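Local coordinates for DNA repair protein RAD7 (Saccharomyces cerevisiae, PDB 5ZB2), which promotes global genome nucleotide excision repair of nontranscribed DNA within the GGR complex, the part here being its C-terminal leucine-rich-repeat region with the long helix before it, at residues A[201-206]-A[228-233]. Numbering follows the deposited sequence.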
# COMPACT_ATOMS: atom_id res chain seq x y z
N GLN A 201 -25.13 -15.38 27.51
CA GLN A 201 -25.54 -16.44 26.58
C GLN A 201 -24.35 -17.02 25.84
O GLN A 201 -24.27 -18.24 25.64
CB GLN A 201 -26.55 -15.89 25.57
CG GLN A 201 -27.79 -15.28 26.17
CD GLN A 201 -28.83 -14.94 25.12
OE1 GLN A 201 -28.85 -15.53 24.04
NE2 GLN A 201 -29.69 -13.99 25.43
N TYR A 202 -23.41 -16.18 25.41
CA TYR A 202 -22.40 -16.59 24.44
C TYR A 202 -21.04 -16.90 25.05
O TYR A 202 -20.27 -17.64 24.44
CB TYR A 202 -22.23 -15.50 23.38
CG TYR A 202 -23.38 -15.41 22.40
CD1 TYR A 202 -23.41 -16.21 21.26
CD2 TYR A 202 -24.42 -14.52 22.61
CE1 TYR A 202 -24.45 -16.13 20.37
CE2 TYR A 202 -25.47 -14.43 21.71
CZ TYR A 202 -25.48 -15.24 20.59
OH TYR A 202 -26.51 -15.16 19.69
N LEU A 203 -20.71 -16.34 26.21
CA LEU A 203 -19.38 -16.50 26.79
C LEU A 203 -19.38 -17.77 27.64
O LEU A 203 -19.43 -17.74 28.87
CB LEU A 203 -19.01 -15.27 27.61
CG LEU A 203 -18.97 -13.94 26.86
CD1 LEU A 203 -18.54 -12.83 27.81
CD2 LEU A 203 -18.03 -14.00 25.66
N VAL A 204 -19.29 -18.91 26.95
CA VAL A 204 -19.45 -20.21 27.59
C VAL A 204 -18.14 -20.97 27.71
O VAL A 204 -18.13 -22.06 28.30
CB VAL A 204 -20.49 -21.07 26.84
CG1 VAL A 204 -21.84 -20.36 26.82
CG2 VAL A 204 -20.02 -21.38 25.43
N ASN A 205 -17.04 -20.44 27.18
CA ASN A 205 -15.77 -21.15 27.27
C ASN A 205 -15.41 -21.41 28.73
O ASN A 205 -15.36 -20.48 29.54
CB ASN A 205 -14.66 -20.36 26.59
CG ASN A 205 -13.43 -21.20 26.31
OD1 ASN A 205 -12.64 -21.49 27.21
ND2 ASN A 205 -13.25 -21.59 25.05
N ASP A 206 -15.16 -22.67 29.06
CA ASP A 206 -14.88 -23.08 30.43
C ASP A 206 -13.54 -22.56 30.95
O ASP A 206 -13.21 -22.85 32.10
CB ASP A 206 -14.92 -24.60 30.53
CG ASP A 206 -16.29 -25.17 30.20
OD1 ASP A 206 -17.31 -24.58 30.63
OD2 ASP A 206 -16.35 -26.20 29.50
N ILE A 228 -24.51 -10.65 37.53
CA ILE A 228 -24.67 -11.87 38.31
C ILE A 228 -24.73 -13.08 37.38
O ILE A 228 -24.00 -14.06 37.58
CB ILE A 228 -25.93 -11.78 39.20
CG1 ILE A 228 -25.71 -10.72 40.28
CG2 ILE A 228 -26.24 -13.14 39.84
CD1 ILE A 228 -26.98 -10.31 40.99
N ASN A 229 -25.59 -13.03 36.37
CA ASN A 229 -25.68 -14.13 35.42
C ASN A 229 -24.34 -14.40 34.75
O ASN A 229 -23.95 -15.56 34.55
CB ASN A 229 -26.76 -13.84 34.37
CG ASN A 229 -28.16 -13.84 34.97
OD1 ASN A 229 -28.36 -14.32 36.08
ND2 ASN A 229 -29.12 -13.31 34.23
N LEU A 230 -23.61 -13.34 34.41
CA LEU A 230 -22.29 -13.52 33.81
C LEU A 230 -21.33 -14.18 34.78
O LEU A 230 -20.58 -15.09 34.41
CB LEU A 230 -21.75 -12.17 33.34
CG LEU A 230 -20.56 -12.17 32.38
CD1 LEU A 230 -20.87 -12.95 31.12
CD2 LEU A 230 -20.19 -10.74 32.05
N LEU A 231 -21.34 -13.75 36.05
CA LEU A 231 -20.47 -14.36 37.04
C LEU A 231 -20.83 -15.83 37.27
O LEU A 231 -19.94 -16.65 37.53
CB LEU A 231 -20.53 -13.59 38.36
CG LEU A 231 -19.86 -12.21 38.36
CD1 LEU A 231 -20.14 -11.48 39.67
CD2 LEU A 231 -18.36 -12.33 38.13
N GLY A 232 -22.11 -16.17 37.18
CA GLY A 232 -22.51 -17.56 37.27
C GLY A 232 -21.91 -18.43 36.19
O GLY A 232 -21.90 -19.66 36.32
N GLN A 233 -21.41 -17.81 35.12
CA GLN A 233 -20.78 -18.52 34.01
C GLN A 233 -19.26 -18.56 34.12
O GLN A 233 -18.66 -19.63 33.99
CB GLN A 233 -21.20 -17.86 32.69
CG GLN A 233 -20.69 -18.56 31.44
CD GLN A 233 -21.33 -19.92 31.23
OE1 GLN A 233 -20.69 -20.96 31.39
NE2 GLN A 233 -22.60 -19.91 30.85
O HOH W 1 -19.98 -23.45 30.52
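The carboxamide of Q233 lays one face over the backbone of V204: Q233 CD stands 4.1 Å from V204 CA, and V204 CG1 meets that same face at Q233 NE2, also at 4.1 Å. Beyond the oxygen end, a water lies 2.7 Å from Q233 OE1 and 2.9 Å from D206 OD1 and can donate to either, though with more acceptors in reach than protons it may not serve both at once. The side chain of Q233 reaches out from its helix with CG anti to the backbone N (chi1 -176°), which brings CG to L203 O at 3.0 Å, a close carbon-oxygen approach at the inverse gamma turn centred on L203; the bend at chi2 (68°) then lays the carboxamide over V204. Deeper in, L203 CD1 touches L230 CD1 at 4.0 Å, with L175 and F208 also packing on L203. The contact thus joins the loop after helix 199-202 to helix 224-234, neighbours on the helical side of the leucine-rich-repeat solenoid. Cut back to alanine, Q233 would lose the carboxamide, and V204 and the water near D206 would probably be left without their partner from helix 224-234. The pairing therefore rests on van der Waals contact, leucines inside and the amide face outside, with any polar link left to a water.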